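Local structure of bacilliredoxin BrxA (Bacillus subtilis, 3FHK) at residues G27-V37 against T81-A92; Y99-M110 against K116-I127. The protein is a dithiol bacilliredoxin that removes bacillithiol from S-bacillithiolated proteins such as OhrR and MetE, and has protein disulfide isomerase activity. The protein carries 2 engineered substitutions. All coordinates share one frame; numbering follows the deposited sequence.

Overall arrangement
Both contacts build on the same five-stranded mixed sheet, at its two margins: contact 1 pairs the outermost strand 29-30 with 80-85, and contact 2 pairs 109-114 with the other outermost strand, 117-122. Their centres lie about 15 Å apart, and they meet where A86 CB packs on S107 OG at 3.3 Å. Each is partly buried. Contact 1, away from the redox centre, combines parallel ladder bonds and aliphatic packing with acidic groups sharing R20, and has waters and a sulfate at the start of helix 90-97. Contact 2 joins the strands of an antiparallel hairpin, with aromatic packing at one end and arginine bonds at the other; the flanking chain, at P108 and R124, lies beside C58 and C56 of the CXC motif.

Contact 1 (G27-V37 against T81-A92); sequences GFEELTTAEEV and TVTVFAGQDKEA. With SO4 (sulfate ion), chain E.
The F28 ring carries T81 CB on one face, 3.6 Å from its centroid and 14° off the normal, a CH-pi contact displaced toward the rim; V82 O lies at the ring edge, in plane. T81 OG1 sits between its own backbone N and carbonyl carbon (chi1 51°), a rotation that brings the hydroxyl to G27 O for a weak hydrogen bond. Beyond the ring the strands run parallel, E29 N bonding T81 O, T83 N bonding E29 O at 2.8 Å, and L31 N meeting T83 O almost head-on, at a C=O...N angle of 174°. L31 splits its contacts: CD1 meets V82 CG2 at 3.8 Å, while CB faces V84 CG1. V37 CG2 packs against both V84 CG1 and A92 CB, joining the two helix starts. T32 lies alongside D89, its CB 3.4 Å from OD2. That carboxylate and E30 OE2, like charges 4.5 Å apart, share a salt-bridge partner in R20, which probably offsets their repulsion. Water 1 ties D89 OD2 to L31 O and F85 N. A sulfate, probably from the crystallisation liquor, takes bonds from K90 N to O2 and from E91 N to O3, the latter 2.7 Å, as anions often do at helix N-termini. Parallel strands each running on into a helix, with 47-53 alongside 80-85, are characteristic of the alpha/beta sheet of the thioredoxin superfamily.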
loop_
_atom_site.group_PDB
_atom_site.type_symbol
_atom_site.label_atom_id
_atom_site.label_comp_id
_atom_site.label_asym_id
_atom_site.label_seq_id
_atom_site.Cartn_x
_atom_site.Cartn_y
_atom_site.Cartn_z
ATOM N N GLY A 27 -25.441 -18.669 13.222
ATOM C CA GLY A 27 -26.382 -19.507 12.509
ATOM C C GLY A 27 -26.885 -18.939 11.183
ATOM O O GLY A 27 -27.668 -19.593 10.516
ATOM N N PHE A 28 -26.450 -17.736 10.795
ATOM C CA PHE A 28 -26.769 -17.224 9.450
ATOM C C PHE A 28 -25.907 -17.918 8.407
ATOM O O PHE A 28 -24.673 -17.870 8.467
ATOM C CB PHE A 28 -26.606 -15.699 9.329
ATOM C CG PHE A 28 -27.609 -14.922 10.122
ATOM C CD1 PHE A 28 -27.621 -14.997 11.514
ATOM C CD2 PHE A 28 -28.545 -14.121 9.488
ATOM C CE1 PHE A 28 -28.553 -14.289 12.263
ATOM C CE2 PHE A 28 -29.478 -13.398 10.225
ATOM C CZ PHE A 28 -29.485 -13.485 11.616
ATOM N N GLU A 29 -26.570 -18.578 7.466
ATOM C CA GLU A 29 -25.884 -19.246 6.373
ATOM C C GLU A 29 -25.414 -18.264 5.310
ATOM O O GLU A 29 -26.188 -17.442 4.805
ATOM C CB GLU A 29 -26.780 -20.301 5.730
ATOM C CG GLU A 29 -26.152 -20.942 4.511
ATOM C CD GLU A 29 -26.901 -22.172 4.058
ATOM O OE1 GLU A 29 -27.481 -22.858 4.926
ATOM O OE2 GLU A 29 -26.910 -22.454 2.840
ATOM N N GLU A 30 -24.136 -18.369 4.974
ATOM C CA GLU A 30 -23.539 -17.574 3.914
ATOM C C GLU A 30 -23.962 -18.082 2.543
ATOM O O GLU A 30 -23.866 -19.270 2.263
ATOM C CB GLU A 30 -22.015 -17.633 3.999
ATOM C CG GLU A 30 -21.404 -16.509 4.765
ATOM C CD GLU A 30 -19.923 -16.372 4.499
ATOM O OE1 GLU A 30 -19.174 -17.350 4.720
ATOM O OE2 GLU A 30 -19.509 -15.276 4.071
ATOM N N LEU A 31 -24.436 -17.180 1.692
ATOM C CA LEU A 31 -24.582 -17.504 0.279
ATOM C C LEU A 31 -23.596 -16.633 -0.469
ATOM O O LEU A 31 -23.781 -15.432 -0.580
ATOM C CB LEU A 31 -26.013 -17.283 -0.193
ATOM C CG LEU A 31 -27.032 -17.999 0.703
ATOM C CD1 LEU A 31 -28.404 -17.363 0.573
ATOM C CD2 LEU A 31 -27.093 -19.495 0.404
ATOM N N THR A 32 -22.527 -17.247 -0.958
ATOM C CA THR A 32 -21.373 -16.510 -1.454
ATOM C C THR A 32 -21.305 -16.553 -2.981
ATOM O O THR A 32 -20.376 -16.036 -3.602
ATOM C CB THR A 32 -20.088 -17.108 -0.853
ATOM O OG1 THR A 32 -19.833 -18.386 -1.452
ATOM C CG2 THR A 32 -20.247 -17.291 0.664
ATOM N N THR A 33 -22.328 -17.155 -3.569
ATOM C CA THR A 33 -22.341 -17.480 -4.983
ATOM C C THR A 33 -23.750 -17.320 -5.548
ATOM O O THR A 33 -24.741 -17.627 -4.881
ATOM C CB THR A 33 -21.855 -18.926 -5.184
ATOM O OG1 THR A 33 -20.436 -18.925 -5.395
ATOM C CG2 THR A 33 -22.537 -19.569 -6.354
ATOM N N ALA A 34 -23.840 -16.821 -6.776
ATOM C CA ALA A 34 -25.133 -16.633 -7.412
ATOM C C ALA A 34 -25.905 -17.949 -7.459
ATOM O O ALA A 34 -27.126 -17.970 -7.301
ATOM C CB ALA A 34 -24.964 -16.049 -8.790
ATOM N N GLU A 35 -25.180 -19.046 -7.650
ATOM C CA GLU A 35 -25.782 -20.375 -7.682
ATOM C C GLU A 35 -26.325 -20.776 -6.312
ATOM O O GLU A 35 -27.426 -21.316 -6.202
ATOM C CB GLU A 35 -24.766 -21.411 -8.162
ATOM C CG GLU A 35 -25.339 -22.812 -8.305
ATOM N N GLU A 36 -25.545 -20.509 -5.270
ATOM C CA GLU A 36 -25.977 -20.764 -3.900
ATOM C C GLU A 36 -27.228 -19.967 -3.534
ATOM O O GLU A 36 -28.098 -20.455 -2.812
ATOM C CB GLU A 36 -24.858 -20.419 -2.926
ATOM C CG GLU A 36 -23.582 -21.171 -3.179
ATOM C CD GLU A 36 -22.553 -20.931 -2.105
ATOM O OE1 GLU A 36 -22.703 -19.958 -1.339
ATOM O OE2 GLU A 36 -21.589 -21.717 -2.027
ATOM N N VAL A 37 -27.310 -18.734 -4.023
ATOM C CA VAL A 37 -28.481 -17.908 -3.771
ATOM C C VAL A 37 -29.713 -18.504 -4.448
ATOM O O VAL A 37 -30.770 -18.626 -3.836
ATOM C CB VAL A 37 -28.262 -16.452 -4.228
ATOM C CG1 VAL A 37 -29.553 -15.647 -4.095
ATOM C CG2 VAL A 37 -27.145 -15.807 -3.426
ATOM N N THR A 81 -32.213 -18.228 8.341
ATOM C CA THR A 81 -31.410 -17.016 8.405
ATOM C C THR A 81 -30.244 -17.173 7.448
ATOM O O THR A 81 -29.534 -18.182 7.464
ATOM C CB THR A 81 -30.817 -16.812 9.803
ATOM O OG1 THR A 81 -30.169 -18.018 10.203
ATOM C CG2 THR A 81 -31.901 -16.463 10.813
ATOM N N VAL A 82 -30.046 -16.183 6.595
ATOM C CA VAL A 82 -28.993 -16.285 5.600
ATOM C C VAL A 82 -28.468 -14.896 5.302
ATOM O O VAL A 82 -29.090 -13.885 5.631
ATOM C CB VAL A 82 -29.488 -16.945 4.294
ATOM C CG1 VAL A 82 -30.221 -18.242 4.594
ATOM C CG2 VAL A 82 -30.373 -15.997 3.521
ATOM N N THR A 83 -27.300 -14.839 4.697
ATOM C CA THR A 83 -26.723 -13.549 4.424
ATOM C C THR A 83 -25.945 -13.566 3.129
ATOM O O THR A 83 -25.417 -14.599 2.710
ATOM C CB THR A 83 -25.824 -13.065 5.597
ATOM O OG1 THR A 83 -25.177 -11.849 5.222
ATOM C CG2 THR A 83 -24.780 -14.118 5.965
ATOM N N VAL A 84 -25.925 -12.409 2.489
ATOM C CA VAL A 84 -25.056 -12.163 1.364
ATOM C C VAL A 84 -24.255 -10.933 1.735
ATOM O O VAL A 84 -24.760 -10.045 2.426
ATOM C CB VAL A 84 -25.856 -11.906 0.078
ATOM C CG1 VAL A 84 -26.419 -13.219 -0.475
ATOM C CG2 VAL A 84 -26.973 -10.909 0.354
ATOM N N PHE A 85 -23.005 -10.887 1.289
ATOM C CA PHE A 85 -22.097 -9.822 1.670
ATOM C C PHE A 85 -21.883 -8.841 0.532
ATOM O O PHE A 85 -21.076 -9.081 -0.364
ATOM C CB PHE A 85 -20.750 -10.393 2.113
ATOM C CG PHE A 85 -20.027 -9.521 3.096
ATOM C CD1 PHE A 85 -19.727 -8.212 2.779
ATOM C CD2 PHE A 85 -19.664 -10.000 4.343
ATOM C CE1 PHE A 85 -19.068 -7.395 3.677
ATOM C CE2 PHE A 85 -19.012 -9.181 5.244
ATOM C CZ PHE A 85 -18.716 -7.874 4.907
ATOM N N ALA A 86 -22.592 -7.722 0.573
ATOM C CA ALA A 86 -22.486 -6.741 -0.506
ATOM C C ALA A 86 -21.057 -6.217 -0.645
ATOM O O ALA A 86 -20.369 -5.982 0.347
ATOM C CB ALA A 86 -23.454 -5.595 -0.273
ATOM N N GLY A 87 -20.604 -6.032 -1.877
ATOM C CA GLY A 87 -19.295 -5.446 -2.100
ATOM C C GLY A 87 -18.174 -6.462 -2.037
ATOM O O GLY A 87 -17.106 -6.244 -2.607
ATOM N N GLN A 88 -18.418 -7.573 -1.344
ATOM C CA GLN A 88 -17.438 -8.655 -1.254
ATOM C C GLN A 88 -17.831 -9.847 -2.122
ATOM O O GLN A 88 -17.032 -10.338 -2.915
ATOM C CB GLN A 88 -17.235 -9.089 0.200
ATOM C CG GLN A 88 -16.726 -7.983 1.105
ATOM C CD GLN A 88 -15.378 -7.425 0.661
ATOM O OE1 GLN A 88 -14.372 -8.145 0.601
ATOM N NE2 GLN A 88 -15.352 -6.127 0.363
ATOM N N ASP A 89 -19.063 -10.315 -1.961
ATOM C CA ASP A 89 -19.613 -11.345 -2.838
ATOM C C ASP A 89 -20.628 -10.689 -3.762
ATOM O O ASP A 89 -21.824 -10.738 -3.505
ATOM C CB ASP A 89 -20.289 -12.455 -2.029
ATOM C CG ASP A 89 -19.341 -13.140 -1.080
ATOM O OD1 ASP A 89 -18.110 -13.055 -1.295
ATOM O OD2 ASP A 89 -19.824 -13.763 -0.116
ATOM N N LYS A 90 -20.147 -10.070 -4.837
ATOM C CA LYS A 90 -20.998 -9.236 -5.684
ATOM C C LYS A 90 -22.090 -10.007 -6.429
ATOM O O LYS A 90 -23.227 -9.549 -6.526
ATOM C CB LYS A 90 -20.141 -8.448 -6.672
ATOM C CG LYS A 90 -19.201 -7.462 -6.019
ATOM C CD LYS A 90 -18.511 -6.582 -7.049
ATOM C CE LYS A 90 -17.443 -5.706 -6.405
ATOM N NZ LYS A 90 -16.931 -4.656 -7.342
ATOM N N GLU A 91 -21.748 -11.170 -6.971
ATOM C CA GLU A 91 -22.706 -11.911 -7.779
ATOM C C GLU A 91 -23.781 -12.495 -6.888
ATOM O O GLU A 91 -24.961 -12.538 -7.254
ATOM C CB GLU A 91 -22.024 -13.008 -8.601
ATOM C CG GLU A 91 -21.034 -12.476 -9.632
ATOM C CD GLU A 91 -20.726 -13.479 -10.736
ATOM O OE1 GLU A 91 -21.192 -14.636 -10.643
ATOM O OE2 GLU A 91 -20.022 -13.104 -11.703
ATOM N N ALA A 92 -23.370 -12.944 -5.709
ATOM C CA ALA A 92 -24.319 -13.434 -4.730
ATOM C C ALA A 92 -25.340 -12.349 -4.383
ATOM O O ALA A 92 -26.540 -12.578 -4.499
ATOM C CB ALA A 92 -23.596 -13.909 -3.476
HETATM S S SO4 E . -17.912 -12.046 -7.041
HETATM O O1 SO4 E . -17.413 -11.378 -8.238
HETATM O O2 SO4 E . -17.763 -11.141 -5.902
HETATM O O3 SO4 E . -19.321 -12.378 -7.217
HETATM O O4 SO4 E . -17.151 -13.273 -6.824
HETATM O O HOH W 1 -22.428 -13.622 0.752
HETATM O O HOH W 2 -20.626 -13.611 -5.059
HETATM O O HOH W 3 -21.737 -16.212 -8.625
#

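Contact 2 (Y99-M110 against K116-I127); sequences YFTGAAPSSPSM and KEVVHFIPRHEI. Engineered in segment 99-110: A103 (natural residue Gln), A104 (natural residue Glu). With SO4 (sulfate ion), chain G.
M110 and I122 form an antiparallel hydrogen-bonded pair, I122 N to M110 O at 2.8 Å and M110 N to I122 O at 3.0 Å, while the chain before the cis-proline P108 loops past R124. F121 points an edge at the F100 face in an offset edge-to-face pair, planes at 66°; A103, an engineered alanine, lays CB over one F121 face, 4.0 Å from the centroid. V118 CG2 touches F100 CD1 at 3.6 Å. Bent at chi3 (-96°), M110 brings CE within 3.6 Å of I127 CD1. The R124 backbone N bonds S106 OG nearly straight, and its side chain, extended from CG to NE, carries NH1 to S107 O at 2.8 Å, with the oxygen in the guanidinium plane and the nitrogen in the carbonyl plane. E128 forms a salt bridge with NE, giving the guanidinium a second partner. Farther along, K116 CD meets the Y99 ring edge, and E42 binds both polar ends. Cis-proline P108, the hallmark of the thioredoxin fold, lies against C58; backbone and guanidinium bonds together fix R124 against the cis-proline loop and hold the arginine beside C56, next to the redox-active CXC motif.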
loop_
_atom_site.group_PDB
_atom_site.type_symbol
_atom_site.label_atom_id
_atom_site.label_comp_id
_atom_site.label_asym_id
_atom_site.label_seq_id
_atom_site.Cartn_x
_atom_site.Cartn_y
_atom_site.Cartn_z
ATOM N N TYR A 99 -34.575 -10.895 -6.244
ATOM C CA TYR A 99 -35.780 -11.424 -5.608
ATOM C C TYR A 99 -36.542 -10.350 -4.831
ATOM O O TYR A 99 -37.713 -10.538 -4.500
ATOM C CB TYR A 99 -35.419 -12.572 -4.650
ATOM C CG TYR A 99 -34.928 -13.834 -5.329
ATOM C CD1 TYR A 99 -35.805 -14.861 -5.664
ATOM C CD2 TYR A 99 -33.593 -13.989 -5.650
ATOM C CE1 TYR A 99 -35.356 -16.015 -6.300
ATOM C CE2 TYR A 99 -33.132 -15.128 -6.284
ATOM C CZ TYR A 99 -34.011 -16.140 -6.600
ATOM O OH TYR A 99 -33.531 -17.270 -7.219
ATOM N N PHE A 100 -35.869 -9.240 -4.526
ATOM C CA PHE A 100 -36.463 -8.176 -3.713
ATOM C C PHE A 100 -37.255 -7.213 -4.601
ATOM O O PHE A 100 -36.937 -6.027 -4.677
ATOM C CB PHE A 100 -35.388 -7.393 -2.934
ATOM C CG PHE A 100 -34.575 -8.231 -1.967
ATOM C CD1 PHE A 100 -34.989 -9.513 -1.601
ATOM C CD2 PHE A 100 -33.413 -7.717 -1.397
ATOM C CE1 PHE A 100 -34.251 -10.270 -0.712
ATOM C CE2 PHE A 100 -32.666 -8.469 -0.489
ATOM C CZ PHE A 100 -33.081 -9.747 -0.144
ATOM N N THR A 101 -38.278 -7.729 -5.275
ATOM C CA THR A 101 -39.042 -6.952 -6.254
ATOM C C THR A 101 -39.560 -5.659 -5.640
ATOM O O THR A 101 -40.164 -5.657 -4.566
ATOM C CB THR A 101 -40.238 -7.760 -6.814
ATOM O OG1 THR A 101 -39.826 -9.108 -7.070
ATOM C CG2 THR A 101 -40.769 -7.139 -8.113
ATOM N N GLY A 102 -39.301 -4.554 -6.322
ATOM C CA GLY A 102 -39.738 -3.264 -5.839
ATOM C C GLY A 102 -38.650 -2.501 -5.118
ATOM O O GLY A 102 -38.642 -1.266 -5.134
ATOM N N ALA A 103 -37.730 -3.230 -4.485
ATOM C CA ALA A 103 -36.696 -2.601 -3.675
ATOM C C ALA A 103 -35.520 -2.081 -4.483
ATOM O O ALA A 103 -35.076 -2.713 -5.435
ATOM C CB ALA A 103 -36.194 -3.572 -2.597
ATOM N N ALA A 104 -34.999 -0.926 -4.085
ATOM C CA ALA A 104 -33.724 -0.471 -4.617
ATOM C C ALA A 104 -32.607 -1.179 -3.850
ATOM O O ALA A 104 -32.828 -1.690 -2.751
ATOM C CB ALA A 104 -33.599 1.030 -4.494
ATOM N N PRO A 105 -31.410 -1.251 -4.441
ATOM C CA PRO A 105 -30.274 -1.829 -3.710
ATOM C C PRO A 105 -29.771 -0.891 -2.620
ATOM O O PRO A 105 -29.699 0.316 -2.848
ATOM C CB PRO A 105 -29.201 -1.967 -4.790
ATOM C CG PRO A 105 -29.579 -0.971 -5.840
ATOM C CD PRO A 105 -31.067 -0.887 -5.826
ATOM N N SER A 106 -29.445 -1.440 -1.451
ATOM C CA SER A 106 -28.748 -0.694 -0.412
ATOM C C SER A 106 -28.062 -1.669 0.534
ATOM O O SER A 106 -28.364 -2.862 0.541
ATOM C CB SER A 106 -29.695 0.237 0.357
ATOM O OG SER A 106 -30.551 -0.480 1.233
ATOM N N SER A 107 -27.163 -1.143 1.355
ATOM C CA SER A 107 -26.241 -1.969 2.120
ATOM C C SER A 107 -25.775 -1.190 3.354
ATOM O O SER A 107 -25.309 -0.056 3.226
ATOM C CB SER A 107 -25.041 -2.289 1.227
ATOM O OG SER A 107 -24.178 -3.217 1.832
ATOM N N PRO A 108 -25.922 -1.771 4.557
ATOM C CA PRO A 108 -26.560 -3.056 4.837
ATOM C C PRO A 108 -28.058 -2.916 4.663
ATOM O O PRO A 108 -28.572 -1.807 4.666
ATOM C CB PRO A 108 -26.253 -3.263 6.325
ATOM C CG PRO A 108 -26.179 -1.853 6.858
ATOM C CD PRO A 108 -25.399 -1.157 5.796
ATOM N N SER A 109 -28.751 -4.031 4.504
ATOM C CA SER A 109 -30.204 -3.996 4.492
ATOM C C SER A 109 -30.699 -5.377 4.897
ATOM O O SER A 109 -29.909 -6.313 4.999
ATOM C CB SER A 109 -30.736 -3.544 3.120
ATOM O OG SER A 109 -30.301 -4.404 2.075
ATOM N N MET A 110 -31.993 -5.507 5.149
ATOM C CA MET A 110 -32.532 -6.786 5.599
ATOM C C MET A 110 -33.891 -7.067 4.953
ATOM O O MET A 110 -34.692 -6.160 4.755
ATOM C CB MET A 110 -32.646 -6.799 7.121
ATOM C CG MET A 110 -31.307 -6.673 7.859
ATOM S SD MET A 110 -31.470 -6.677 9.666
ATOM C CE MET A 110 -31.473 -4.921 9.983
ATOM N N LYS A 116 -40.007 -17.215 -1.092
ATOM C CA LYS A 116 -39.019 -16.290 -1.644
ATOM C C LYS A 116 -39.590 -14.880 -1.874
ATOM O O LYS A 116 -38.987 -14.055 -2.558
ATOM C CB LYS A 116 -38.393 -16.852 -2.922
ATOM C CG LYS A 116 -39.378 -17.127 -4.034
ATOM C CD LYS A 116 -38.692 -17.729 -5.257
ATOM C CE LYS A 116 -39.606 -17.678 -6.480
ATOM N NZ LYS A 116 -38.895 -18.083 -7.730
ATOM N N GLU A 117 -40.749 -14.609 -1.283
ATOM C CA GLU A 117 -41.381 -13.300 -1.395
ATOM C C GLU A 117 -41.071 -12.424 -0.180
ATOM O O GLU A 117 -41.194 -12.872 0.956
ATOM C CB GLU A 117 -42.900 -13.457 -1.524
ATOM C CG GLU A 117 -43.645 -12.128 -1.421
ATOM C CD GLU A 117 -45.131 -12.289 -1.122
ATOM O OE1 GLU A 117 -45.952 -11.860 -1.965
ATOM O OE2 GLU A 117 -45.478 -12.843 -0.052
ATOM N N VAL A 118 -40.682 -11.176 -0.420
ATOM C CA VAL A 118 -40.453 -10.228 0.670
ATOM C C VAL A 118 -41.765 -9.850 1.346
ATOM O O VAL A 118 -42.717 -9.458 0.677
ATOM C CB VAL A 118 -39.748 -8.961 0.163
ATOM C CG1 VAL A 118 -39.572 -7.938 1.297
ATOM C CG2 VAL A 118 -38.391 -9.325 -0.448
ATOM N N VAL A 119 -41.831 -9.997 2.668
ATOM C CA VAL A 119 -43.001 -9.531 3.408
ATOM C C VAL A 119 -42.636 -8.369 4.333
ATOM O O VAL A 119 -43.506 -7.696 4.888
ATOM C CB VAL A 119 -43.682 -10.662 4.213
ATOM C CG1 VAL A 119 -44.246 -11.730 3.281
ATOM C CG2 VAL A 119 -42.710 -11.267 5.260
ATOM N N HIS A 120 -41.345 -8.138 4.512
ATOM C CA HIS A 120 -40.903 -6.957 5.241
ATOM C C HIS A 120 -39.478 -6.599 4.856
ATOM O O HIS A 120 -38.619 -7.462 4.775
ATOM C CB HIS A 120 -41.013 -7.149 6.753
ATOM C CG HIS A 120 -40.750 -5.897 7.527
ATOM N ND1 HIS A 120 -41.696 -4.903 7.676
ATOM C CD2 HIS A 120 -39.641 -5.459 8.168
ATOM C CE1 HIS A 120 -41.184 -3.915 8.388
ATOM N NE2 HIS A 120 -39.943 -4.226 8.702
ATOM N N PHE A 121 -39.235 -5.322 4.614
ATOM C CA PHE A 121 -37.953 -4.890 4.097
ATOM C C PHE A 121 -37.402 -3.792 5.000
ATOM O O PHE A 121 -38.148 -2.949 5.481
ATOM C CB PHE A 121 -38.097 -4.407 2.644
ATOM C CG PHE A 121 -36.780 -4.262 1.922
ATOM C CD1 PHE A 121 -36.238 -3.012 1.676
ATOM C CD2 PHE A 121 -36.076 -5.378 1.505
ATOM C CE1 PHE A 121 -35.015 -2.882 1.035
ATOM C CE2 PHE A 121 -34.853 -5.253 0.862
ATOM C CZ PHE A 121 -34.322 -4.008 0.631
ATOM N N ILE A 122 -36.102 -3.831 5.261
ATOM C CA ILE A 122 -35.451 -2.787 6.035
ATOM C C ILE A 122 -34.276 -2.243 5.242
ATOM O O ILE A 122 -33.193 -2.812 5.269
ATOM C CB ILE A 122 -34.940 -3.314 7.380
ATOM C CG1 ILE A 122 -36.077 -3.992 8.149
ATOM C CG2 ILE A 122 -34.337 -2.174 8.202
ATOM C CD1 ILE A 122 -35.613 -4.706 9.403
ATOM N N PRO A 123 -34.495 -1.147 4.509
ATOM C CA PRO A 123 -33.412 -0.599 3.694
ATOM C C PRO A 123 -32.383 0.093 4.580
ATOM O O PRO A 123 -32.635 0.316 5.765
ATOM C CB PRO A 123 -34.124 0.425 2.814
ATOM C CG PRO A 123 -35.296 0.859 3.624
ATOM C CD PRO A 123 -35.712 -0.318 4.463
ATOM N N ARG A 124 -31.240 0.436 4.005
ATOM C CA ARG A 124 -30.193 1.127 4.743
ATOM C C ARG A 124 -30.680 2.351 5.534
ATOM O O ARG A 124 -30.243 2.572 6.658
ATOM C CB ARG A 124 -29.046 1.525 3.815
ATOM C CG ARG A 124 -27.945 2.245 4.567
ATOM C CD ARG A 124 -26.896 2.847 3.635
ATOM N NE ARG A 124 -25.991 3.728 4.371
ATOM C CZ ARG A 124 -24.775 3.383 4.781
ATOM N NH1 ARG A 124 -24.299 2.175 4.516
ATOM N NH2 ARG A 124 -24.027 4.252 5.449
ATOM N N HIS A 125 -31.590 3.138 4.961
ATOM C CA HIS A 125 -32.024 4.375 5.618
ATOM C C HIS A 125 -32.896 4.113 6.839
ATOM O O HIS A 125 -33.159 5.017 7.627
ATOM C CB HIS A 125 -32.706 5.337 4.635
ATOM C CG HIS A 125 -34.081 4.914 4.214
ATOM N ND1 HIS A 125 -34.347 4.370 2.977
ATOM C CD2 HIS A 125 -35.270 4.980 4.861
ATOM C CE1 HIS A 125 -35.640 4.105 2.882
ATOM N NE2 HIS A 125 -36.221 4.466 4.011
ATOM N N GLU A 126 -33.315 2.863 7.001
ATOM C CA GLU A 126 -34.125 2.456 8.140
ATOM C C GLU A 126 -33.185 1.955 9.221
ATOM O O GLU A 126 -33.595 1.650 10.348
ATOM C CB GLU A 126 -35.083 1.341 7.729
ATOM C CG GLU A 126 -36.505 1.525 8.209
ATOM C CD GLU A 126 -37.283 2.500 7.355
ATOM O OE1 GLU A 126 -38.068 2.043 6.499
ATOM O OE2 GLU A 126 -37.101 3.721 7.530
ATOM N N ILE A 127 -31.909 1.884 8.864
ATOM C CA ILE A 127 -30.879 1.379 9.758
ATOM C C ILE A 127 -29.918 2.487 10.178
ATOM O O ILE A 127 -29.768 2.775 11.365
ATOM C CB ILE A 127 -30.078 0.242 9.096
ATOM C CG1 ILE A 127 -31.011 -0.923 8.749
ATOM C CG2 ILE A 127 -28.920 -0.202 10.009
ATOM C CD1 ILE A 127 -30.312 -2.125 8.098
HETATM S S SO4 G . -45.092 -5.006 7.572
HETATM O O1 SO4 G . -44.329 -4.471 6.446
HETATM O O2 SO4 G . -45.094 -4.004 8.636
HETATM O O3 SO4 G . -46.473 -5.280 7.178
HETATM O O4 SO4 G . -44.474 -6.247 8.032
HETATM O O HOH W 4 -40.345 -10.394 -3.194
HETATM O O HOH W 5 -38.999 -13.369 -5.275
#